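Putative glycosyltransferase (Mannosyltransferase) involved in glycosylating the PBCV-1 major capsid protein (PDB 2P6W) probably transfers sugar from a nucleotide sugar as the N-terminal, GT-A-like domain of a larger, manganese-binding viral enzyme thought to glycosylate the major capsid protein. Local coordinates at residues 13-17 against 44-48; 80-86 against 190-196; 110-115 against 178-184. The contacts are given in a common frame with arbitrary orientation. Residue numbers count along the deposited sequence, not the author numbering.

Interaction 1: 13-17 against 44-48; sequences GHFPK and ESEPL
A surface contact between two loops, 13-17 and 44-48, is built around one aromatic side chain at the nucleotide-binding edge of a GT-A-type domain. The loops leave the C-terminal ends of the neighbouring parallel strands 8-13 and 39-43. G13, H14 and F15 are extended (phi/psi 177/161, -164/145 and -140/137), and a cis peptide bond before P16 then turns the chain. In the other loop E44 is kinked (-104/-4), after which S45, E46 and P47 run on extended. CA atoms are nearest for H14 with E44 and for F15 with E46, 5.7 Å in both pairs. F15, with chi1 t and chi2 near -90°, directs its CA-to-CB bond at the opposite loop. One face of its ring is covered by the E46 side chain (chi1 t, chi2 t): E46 CB sits 3.5 Å from the centroid, 9° off the normal, a CH-pi contact, and E46 OE1 is 3.5 Å from F15 CZ. At the ring edge F15 CD2 is 3.6 Å from E44 O, while F15 CB is 3.8 Å from S45 O and 4.2 Å from P47 CD. The CA-to-CB bond of H14 points away, and its ND1 is hydrogen-bonded to S81 OG; a backbone hydrogen bond of H14 with E43 lies at the base of the contact. G13 and F15 belong to the UDP and UDP-glucose site seen in this protein, although no nucleotide is bound here. With no hydrogen bond between 13-17 and 44-48 and just 229 Å² buried, the contact rests on van der Waals and CH-pi packing, which places an exposed aromatic ring at the nucleotide site.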
loop_
_atom_site.group_PDB
_atom_site.type_symbol
_atom_site.label_atom_id
_atom_site.label_comp_id
_atom_site.label_asym_id
_atom_site.label_seq_id
_atom_site.Cartn_x
_atom_site.Cartn_y
_atom_site.Cartn_z
ATOM N N GLY A 13 3.283 -4.811 -6.747
ATOM C CA GLY A 13 3.501 -5.993 -7.580
ATOM C C GLY A 13 2.199 -6.442 -8.167
ATOM O O GLY A 13 1.133 -6.058 -7.677
ATOM N N HIS A 14 2.285 -7.244 -9.229
ATOM C CA HIS A 14 1.100 -7.846 -9.840
ATOM C C HIS A 14 1.513 -8.988 -10.731
ATOM O O HIS A 14 2.559 -8.935 -11.369
ATOM C CB HIS A 14 0.296 -6.853 -10.672
ATOM C CG HIS A 14 -1.103 -7.318 -10.940
ATOM N ND1 HIS A 14 -2.147 -7.075 -10.072
ATOM C CD2 HIS A 14 -1.617 -8.066 -11.948
ATOM C CE1 HIS A 14 -3.249 -7.625 -10.548
ATOM N NE2 HIS A 14 -2.952 -8.243 -11.681
ATOM N N PHE A 15 0.677 -10.013 -10.757
ATOM C CA PHE A 15 0.769 -11.084 -11.737
ATOM C C PHE A 15 -0.661 -11.435 -12.167
ATOM O O PHE A 15 -1.543 -11.534 -11.311
ATOM C CB PHE A 15 1.429 -12.313 -11.113
ATOM C CG PHE A 15 1.607 -13.450 -12.074
ATOM C CD1 PHE A 15 0.612 -14.420 -12.209
ATOM C CD2 PHE A 15 2.757 -13.553 -12.838
ATOM C CE1 PHE A 15 0.761 -15.483 -13.109
ATOM C CE2 PHE A 15 2.918 -14.619 -13.739
ATOM C CZ PHE A 15 1.914 -15.576 -13.865
ATOM N N PRO A 16 -0.898 -11.647 -13.491
ATOM C CA PRO A 16 0.004 -11.657 -14.649
ATOM C C PRO A 16 0.168 -10.309 -15.358
ATOM O O PRO A 16 -0.555 -9.331 -15.056
ATOM C CB PRO A 16 -0.689 -12.639 -15.597
ATOM C CG PRO A 16 -2.173 -12.338 -15.365
ATOM C CD PRO A 16 -2.284 -11.958 -13.893
ATOM N N LYS A 17 1.095 -10.263 -16.322
ATOM C CA LYS A 17 1.378 -9.010 -17.015
ATOM C C LYS A 17 0.250 -8.616 -17.963
ATOM O O LYS A 17 0.217 -7.476 -18.438
ATOM C CB LYS A 17 2.712 -9.071 -17.758
ATOM C CG LYS A 17 2.741 -10.064 -18.912
ATOM C CD LYS A 17 4.124 -10.100 -19.555
ATOM C CE LYS A 17 4.261 -11.271 -20.533
ATOM N NZ LYS A 17 3.156 -11.328 -21.509
ATOM N N GLU A 44 7.070 -8.978 -9.982
ATOM C CA GLU A 44 6.387 -9.494 -11.172
ATOM C C GLU A 44 6.224 -11.014 -11.137
ATOM O O GLU A 44 5.623 -11.585 -12.048
ATOM C CB GLU A 44 7.154 -9.112 -12.442
ATOM C CG GLU A 44 7.165 -7.638 -12.795
ATOM C CD GLU A 44 8.115 -7.336 -13.950
ATOM O OE1 GLU A 44 8.102 -8.089 -14.953
ATOM O OE2 GLU A 44 8.873 -6.347 -13.862
ATOM N N SER A 45 6.775 -11.672 -10.114
ATOM C CA SER A 45 6.712 -13.132 -10.026
ATOM C C SER A 45 5.306 -13.630 -9.728
ATOM O O SER A 45 4.525 -12.941 -9.071
ATOM C CB SER A 45 7.658 -13.648 -8.942
ATOM O OG SER A 45 7.217 -13.232 -7.660
ATOM N N GLU A 46 4.998 -14.823 -10.226
ATOM C CA GLU A 46 3.775 -15.526 -9.864
ATOM C C GLU A 46 3.900 -16.078 -8.442
ATOM O O GLU A 46 4.869 -16.774 -8.134
ATOM C CB GLU A 46 3.515 -16.670 -10.851
ATOM C CG GLU A 46 2.277 -17.505 -10.522
ATOM C CD GLU A 46 1.916 -18.491 -11.619
ATOM O OE1 GLU A 46 2.746 -18.739 -12.519
ATOM O OE2 GLU A 46 0.786 -19.028 -11.563
ATOM N N PRO A 47 2.918 -15.772 -7.573
ATOM C CA PRO A 47 2.951 -16.261 -6.194
ATOM C C PRO A 47 2.931 -17.781 -6.163
ATOM O O PRO A 47 2.247 -18.406 -6.982
ATOM C CB PRO A 47 1.662 -15.702 -5.585
ATOM C CG PRO A 47 1.243 -14.583 -6.499
ATOM C CD PRO A 47 1.724 -14.949 -7.847
ATOM N N LEU A 48 3.688 -18.363 -5.234
ATOM C CA LEU A 48 3.671 -19.806 -5.015
ATOM C C LEU A 48 2.425 -20.243 -4.257
ATOM O O LEU A 48 1.946 -21.373 -4.442
ATOM C CB LEU A 48 4.913 -20.258 -4.244
ATOM C CG LEU A 48 6.270 -20.246 -4.954
ATOM C CD1 LEU A 48 7.308 -20.844 -4.017
ATOM C CD2 LEU A 48 6.248 -21.011 -6.287
#

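Interaction 2: 80-86 against 190-196. With MN (manganese (II) ion), chain B.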
loop_
_atom_site.group_PDB
_atom_site.type_symbol
_atom_site.label_atom_id
_atom_site.label_comp_id
_atom_site.label_asym_id
_atom_site.label_seq_id
_atom_site.Cartn_x
_atom_site.Cartn_y
_atom_site.Cartn_z
ATOM N N ASP A 80 -1.194 -1.128 -3.257
ATOM C CA ASP A 80 -1.884 -2.179 -4.031
ATOM C C ASP A 80 -1.719 -1.874 -5.514
ATOM O O ASP A 80 -1.593 -0.706 -5.901
ATOM C CB ASP A 80 -3.392 -2.185 -3.752
ATOM C CG ASP A 80 -3.759 -2.838 -2.433
ATOM O OD1 ASP A 80 -2.855 -3.292 -1.698
ATOM O OD2 ASP A 80 -4.975 -2.888 -2.139
ATOM N N SER A 81 -1.755 -2.898 -6.356
ATOM C CA SER A 81 -1.705 -2.656 -7.799
ATOM C C SER A 81 -2.966 -1.966 -8.333
ATOM O O SER A 81 -3.001 -1.544 -9.501
ATOM C CB SER A 81 -1.452 -3.963 -8.566
ATOM O OG SER A 81 -2.428 -4.937 -8.217
ATOM N N ASP A 82 -3.978 -1.816 -7.479
ATOM C CA ASP A 82 -5.183 -1.080 -7.852
ATOM C C ASP A 82 -5.146 0.370 -7.294
ATOM O O ASP A 82 -6.160 1.065 -7.247
ATOM C CB ASP A 82 -6.421 -1.844 -7.420
ATOM C CG ASP A 82 -6.278 -2.465 -6.040
ATOM O OD1 ASP A 82 -5.919 -3.666 -5.950
ATOM O OD2 ASP A 82 -6.516 -1.763 -5.043
ATOM N N VAL A 83 -3.952 0.822 -6.913
ATOM C CA VAL A 83 -3.757 2.211 -6.482
ATOM C C VAL A 83 -2.920 2.933 -7.546
ATOM O O VAL A 83 -1.982 2.357 -8.090
ATOM C CB VAL A 83 -3.032 2.280 -5.103
ATOM C CG1 VAL A 83 -2.641 3.707 -4.786
ATOM C CG2 VAL A 83 -3.926 1.723 -3.988
ATOM N N TYR A 84 -3.251 4.183 -7.863
ATOM C CA TYR A 84 -2.382 4.916 -8.785
ATOM C C TYR A 84 -2.093 6.320 -8.285
ATOM O O TYR A 84 -2.678 6.778 -7.312
ATOM C CB TYR A 84 -2.972 4.956 -10.190
ATOM C CG TYR A 84 -4.279 5.708 -10.295
ATOM C CD1 TYR A 84 -4.310 7.055 -10.653
ATOM C CD2 TYR A 84 -5.491 5.056 -10.072
ATOM C CE1 TYR A 84 -5.511 7.737 -10.755
ATOM C CE2 TYR A 84 -6.710 5.727 -10.178
ATOM C CZ TYR A 84 -6.712 7.078 -10.518
ATOM O OH TYR A 84 -7.910 7.744 -10.633
ATOM N N VAL A 85 -1.156 6.978 -8.954
ATOM C CA VAL A 85 -0.813 8.340 -8.622
ATOM C C VAL A 85 -1.698 9.260 -9.455
ATOM O O VAL A 85 -1.714 9.174 -10.688
ATOM C CB VAL A 85 0.679 8.606 -8.898
ATOM C CG1 VAL A 85 0.992 10.072 -8.721
ATOM C CG2 VAL A 85 1.568 7.759 -7.955
ATOM N N ASN A 86 -2.442 10.129 -8.781
ATOM C CA ASN A 86 -3.263 11.146 -9.449
ATOM C C ASN A 86 -2.391 12.067 -10.326
ATOM O O ASN A 86 -1.553 12.797 -9.792
ATOM C CB ASN A 86 -3.976 11.976 -8.380
ATOM C CG ASN A 86 -4.795 13.127 -8.956
ATOM O OD1 ASN A 86 -5.014 13.216 -10.166
ATOM N ND2 ASN A 86 -5.240 14.022 -8.082
ATOM N N ASP A 190 -8.098 15.877 -5.792
ATOM C CA ASP A 190 -7.025 16.492 -5.017
ATOM C C ASP A 190 -6.134 15.471 -4.329
ATOM O O ASP A 190 -5.230 15.843 -3.578
ATOM C CB ASP A 190 -7.608 17.454 -3.977
ATOM C CG ASP A 190 -8.173 18.722 -4.603
ATOM O OD1 ASP A 190 -7.691 19.141 -5.686
ATOM O OD2 ASP A 190 -9.103 19.291 -4.001
ATOM N N ALA A 191 -6.392 14.183 -4.577
ATOM C CA ALA A 191 -5.628 13.131 -3.905
ATOM C C ALA A 191 -4.226 12.999 -4.493
ATOM O O ALA A 191 -3.966 13.480 -5.594
ATOM C CB ALA A 191 -6.372 11.796 -4.015
ATOM N N LEU A 192 -3.330 12.347 -3.758
ATOM C CA LEU A 192 -2.082 11.878 -4.333
ATOM C C LEU A 192 -2.287 10.432 -4.788
ATOM O O LEU A 192 -2.070 10.121 -5.957
ATOM C CB LEU A 192 -0.941 11.939 -3.321
ATOM C CG LEU A 192 0.390 11.371 -3.837
ATOM C CD1 LEU A 192 0.882 12.134 -5.090
ATOM C CD2 LEU A 192 1.428 11.427 -2.678
ATOM N N PHE A 193 -2.687 9.560 -3.853
ATOM C CA PHE A 193 -2.927 8.134 -4.163
ATOM C C PHE A 193 -4.420 7.819 -4.242
ATOM O O PHE A 193 -5.158 8.009 -3.277
ATOM C CB PHE A 193 -2.253 7.234 -3.110
ATOM C CG PHE A 193 -0.757 7.396 -3.060
ATOM C CD1 PHE A 193 -0.009 7.370 -4.233
ATOM C CD2 PHE A 193 -0.097 7.584 -1.845
ATOM C CE1 PHE A 193 1.384 7.520 -4.211
ATOM C CE2 PHE A 193 1.274 7.728 -1.812
ATOM C CZ PHE A 193 2.020 7.703 -3.002
ATOM N N VAL A 194 -4.848 7.351 -5.414
ATOM C CA VAL A 194 -6.245 7.061 -5.666
ATOM C C VAL A 194 -6.412 5.537 -5.665
ATOM O O VAL A 194 -5.675 4.823 -6.340
ATOM C CB VAL A 194 -6.702 7.651 -7.016
ATOM C CG1 VAL A 194 -8.160 7.290 -7.287
ATOM C CG2 VAL A 194 -6.511 9.172 -7.033
ATOM N N HIS A 195 -7.381 5.025 -4.916
ATOM C CA HIS A 195 -7.439 3.593 -4.675
ATOM C C HIS A 195 -8.721 2.992 -5.277
ATOM O O HIS A 195 -9.816 3.302 -4.841
ATOM C CB HIS A 195 -7.332 3.336 -3.167
ATOM C CG HIS A 195 -7.347 1.890 -2.778
ATOM N ND1 HIS A 195 -7.328 1.481 -1.456
ATOM C CD2 HIS A 195 -7.366 0.755 -3.525
ATOM C CE1 HIS A 195 -7.335 0.156 -1.411
ATOM N NE2 HIS A 195 -7.366 -0.308 -2.651
ATOM N N MET A 196 -8.569 2.194 -6.329
ATOM C CA MET A 196 -9.725 1.548 -6.970
ATOM C C MET A 196 -10.155 0.299 -6.199
ATOM O O MET A 196 -10.135 -0.816 -6.721
ATOM C CB MET A 196 -9.392 1.207 -8.431
ATOM C CG MET A 196 -8.986 2.403 -9.296
ATOM S SD MET A 196 -8.543 1.861 -10.976
ATOM C CE MET A 196 -7.082 0.874 -10.631
HETATM MN MN MN B . -6.842 -2.513 -3.141
#
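Y84 lays its ring against V194, whose CB stands 3.8 Å from the ring centroid, over the face, in a CH-pi contact; M196 lies at the ring edge, with its CG 4.1 Å from Y84 CE2. Both strands are short and antiparallel. Y84 and V194 form the hydrogen-bonded pair, N to O 2.9 Å in each direction, flanked by the non-hydrogen-bonded pairs V83-H195 and V85-F193. M196 N to D82 O and N86 N to L192 O, both 2.8 Å, continue the pairing beyond the strands, and N86 ND2 reaches A191 O at 2.8 Å. Just before strand 83-85, a type I turn from D80 to V83 carries the DxD motif characteristic of GT-A glycosyltransferases. D80 OD2 and D82 OD2, each 2.1 Å from manganese, share the ion with H195 NE2 at 2.3 Å, so the strand pairing brings the histidine beside the motif; three further atoms from elsewhere complete the coordination. V83 CG2 packs over the H195 ring, 3.9 Å from its centroid. N178 hydrogen-bonds H195 ND1, and D80 OD1 is held by W78 NE1 and by a salt bridge to R59.

Interaction 3: 110-115 against 178-184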
loop_
_atom_site.group_PDB
_atom_site.type_symbol
_atom_site.label_atom_id
_atom_site.label_comp_id
_atom_site.label_asym_id
_atom_site.label_seq_id
_atom_site.Cartn_x
_atom_site.Cartn_y
_atom_site.Cartn_z
ATOM N N PHE A 110 -4.280 4.271 7.255
ATOM C CA PHE A 110 -5.417 5.124 6.874
ATOM C C PHE A 110 -6.729 4.443 7.157
ATOM O O PHE A 110 -6.878 3.250 6.902
ATOM C CB PHE A 110 -5.304 5.528 5.389
ATOM C CG PHE A 110 -3.978 6.103 5.082
ATOM C CD1 PHE A 110 -3.731 7.446 5.338
ATOM C CD2 PHE A 110 -2.934 5.287 4.654
ATOM C CE1 PHE A 110 -2.464 7.986 5.145
ATOM C CE2 PHE A 110 -1.674 5.805 4.452
ATOM C CZ PHE A 110 -1.425 7.164 4.703
ATOM N N HIS A 111 -7.674 5.207 7.707
ATOM C CA HIS A 111 -9.001 4.663 7.908
ATOM C C HIS A 111 -9.807 4.714 6.617
ATOM O O HIS A 111 -9.343 5.249 5.601
ATOM C CB HIS A 111 -9.727 5.349 9.078
ATOM C CG HIS A 111 -10.183 6.748 8.796
ATOM N ND1 HIS A 111 -11.294 7.023 8.030
ATOM C CD2 HIS A 111 -9.722 7.947 9.237
ATOM C CE1 HIS A 111 -11.476 8.329 7.974
ATOM N NE2 HIS A 111 -10.545 8.912 8.712
ATOM N N GLU A 112 -10.997 4.109 6.655
ATOM C CA GLU A 112 -11.900 4.101 5.482
ATOM C C GLU A 112 -13.325 4.423 5.928
ATOM O O GLU A 112 -14.292 3.934 5.353
ATOM C CB GLU A 112 -11.833 2.769 4.719
ATOM C CG GLU A 112 -12.024 1.492 5.574
ATOM C CD GLU A 112 -12.117 0.220 4.745
ATOM O OE1 GLU A 112 -11.624 0.208 3.595
ATOM O OE2 GLU A 112 -12.682 -0.768 5.256
ATOM N N ALA A 113 -13.443 5.303 6.917
ATOM C CA ALA A 113 -14.742 5.640 7.501
ATOM C C ALA A 113 -15.452 6.756 6.751
ATOM O O ALA A 113 -14.801 7.576 6.120
ATOM C CB ALA A 113 -14.548 6.061 8.954
ATOM N N PRO A 114 -16.793 6.805 6.839
ATOM C CA PRO A 114 -17.693 5.822 7.429
ATOM C C PRO A 114 -18.178 4.754 6.435
ATOM O O PRO A 114 -19.071 3.959 6.779
ATOM C CB PRO A 114 -18.880 6.696 7.834
ATOM C CG PRO A 114 -18.993 7.666 6.726
ATOM C CD PRO A 114 -17.543 7.973 6.338
ATOM N N TRP A 115 -17.590 4.741 5.236
ATOM C CA TRP A 115 -18.108 3.968 4.099
ATOM C C TRP A 115 -17.530 2.549 4.008
ATOM O O TRP A 115 -18.018 1.740 3.209
ATOM C CB TRP A 115 -17.825 4.707 2.775
ATOM C CG TRP A 115 -18.139 6.147 2.869
ATOM C CD1 TRP A 115 -17.251 7.194 2.838
ATOM C CD2 TRP A 115 -19.438 6.718 3.031
ATOM N NE1 TRP A 115 -17.926 8.389 2.961
ATOM C CE2 TRP A 115 -19.269 8.127 3.100
ATOM C CE3 TRP A 115 -20.732 6.180 3.118
ATOM C CZ2 TRP A 115 -20.346 9.000 3.262
ATOM C CZ3 TRP A 115 -21.812 7.055 3.276
ATOM C CH2 TRP A 115 -21.607 8.455 3.345
ATOM N N ASN A 178 -5.062 7.537 0.641
ATOM C CA ASN A 178 -5.695 6.248 0.336
ATOM C C ASN A 178 -7.118 6.569 -0.091
ATOM O O ASN A 178 -8.093 6.204 0.567
ATOM C CB ASN A 178 -5.639 5.303 1.537
ATOM C CG ASN A 178 -6.023 3.871 1.179
ATOM O OD1 ASN A 178 -6.529 3.591 0.081
ATOM N ND2 ASN A 178 -5.765 2.937 2.107
ATOM N N CYS A 179 -7.210 7.316 -1.192
ATOM C CA CYS A 179 -8.479 7.901 -1.586
ATOM C C CYS A 179 -9.301 6.914 -2.401
ATOM O O CYS A 179 -9.211 6.852 -3.638
ATOM C CB CYS A 179 -8.244 9.217 -2.335
ATOM S SG CYS A 179 -9.809 10.064 -2.618
ATOM N N ILE A 180 -10.083 6.109 -1.680
ATOM C CA ILE A 180 -10.955 5.106 -2.285
ATOM C C ILE A 180 -11.958 5.780 -3.224
ATOM O O ILE A 180 -12.684 6.698 -2.823
ATOM C CB ILE A 180 -11.661 4.274 -1.186
ATOM C CG1 ILE A 180 -10.625 3.441 -0.405
ATOM C CG2 ILE A 180 -12.738 3.377 -1.790
ATOM C CD1 ILE A 180 -11.179 2.755 0.834
ATOM N N VAL A 181 -11.961 5.359 -4.492
ATOM C CA VAL A 181 -12.695 6.096 -5.517
ATOM C C VAL A 181 -14.196 6.140 -5.271
ATOM O O VAL A 181 -14.795 7.197 -5.360
ATOM C CB VAL A 181 -12.418 5.577 -6.934
ATOM C CG1 VAL A 181 -12.400 4.090 -6.962
ATOM C CG2 VAL A 181 -13.452 6.113 -7.925
ATOM N N LYS A 182 -14.798 4.998 -4.962
ATOM C CA LYS A 182 -16.253 4.994 -4.787
ATOM C C LYS A 182 -16.722 5.699 -3.512
ATOM O O LYS A 182 -17.840 6.229 -3.464
ATOM C CB LYS A 182 -16.795 3.563 -4.859
ATOM C CG LYS A 182 -16.890 3.070 -6.317
ATOM C CD LYS A 182 -17.358 1.638 -6.397
ATOM C CE LYS A 182 -17.767 1.270 -7.819
ATOM N NZ LYS A 182 -18.446 -0.061 -7.878
ATOM N N ALA A 183 -15.863 5.694 -2.492
ATOM C CA ALA A 183 -16.208 6.209 -1.169
ATOM C C ALA A 183 -15.995 7.716 -1.013
ATOM O O ALA A 183 -16.758 8.388 -0.287
ATOM C CB ALA A 183 -15.404 5.474 -0.122
ATOM N N TYR A 184 -14.942 8.224 -1.657
ATOM C CA TYR A 184 -14.580 9.636 -1.565
ATOM C C TYR A 184 -14.441 10.295 -2.943
ATOM O O TYR A 184 -13.413 10.889 -3.243
ATOM C CB TYR A 184 -13.263 9.794 -0.767
ATOM C CG TYR A 184 -13.226 9.046 0.545
ATOM C CD1 TYR A 184 -14.022 9.442 1.636
ATOM C CD2 TYR A 184 -12.387 7.936 0.706
ATOM C CE1 TYR A 184 -13.981 8.736 2.848
ATOM C CE2 TYR A 184 -12.326 7.241 1.915
ATOM C CZ TYR A 184 -13.126 7.645 2.976
ATOM O OH TYR A 184 -13.053 6.926 4.146
HETATM O O HOH W 1 -8.755 4.254 2.823
HETATM O O HOH W 2 -17.488 10.844 0.745
#
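The one direct hydrogen bond between the loop that follows strand 107-110 and segment 178-184 comes from Y184, whose hydroxyl OH donates to A113 O at 2.7 Å. The loop is braced from within by A113 N, which bonds H111 ND1 at 3.0 Å; on the far side of that imidazole, NE2 is held by D173. Two waters bridge the segments. One donates to H111 O at 3.0 Å and N178 O at 3.1 Å; the other donates to A183 O at 2.8 Å and accepts a weak bond from W115 NE1 at 3.3 Å. Among the aromatic contacts, W115 turns its edge to the face of Y184 in an offset edge-to-face pair, with the five-membered ring and the phenol ring 5.5 Å apart at their centroids and their planes at 69°. Apolar packing adds W115 CB against A183 CB at 3.9 Å. F110 CB rests on N178 CB, also at 3.9 Å, at the end where N178 bonds the manganese ligand H195. Segment 178-184 thus joins the small sheet of the metal site to a loop of the main sheet. Carbonyls of H111, A113, N178 and A183 are the acceptors, and the donors are the Y184 hydroxyl, the waters and, weakly, W115 NE1, so the contact combines one side-chain-to-backbone bond and solvent bridges with aromatic packing.

Overall arrangement
From the N terminus, strand 8-13 runs into the first loop of interaction 1, which closes after helix 20-36 and strand 39-43 when 44-48 returns beside it. Only then does interaction 2 open, at 80-86 after strand 75-79, and it stays open until 190-196. Interaction 3 falls wholly within that span, joining 110-115 to 178-184. Interactions 2 and 3 meet through neighbouring strands 193-195 and 179-180 of the small sheet, and through H195 with N178. Interactions 1 and 2 touch where H14 meets S81, whereas interactions 1 and 3 stay about 15 Å apart at their nearest atoms. Together they link the nucleotide-site loop 13-17 and its neighbour 44-48, the metal site and the loop after strand 107-110.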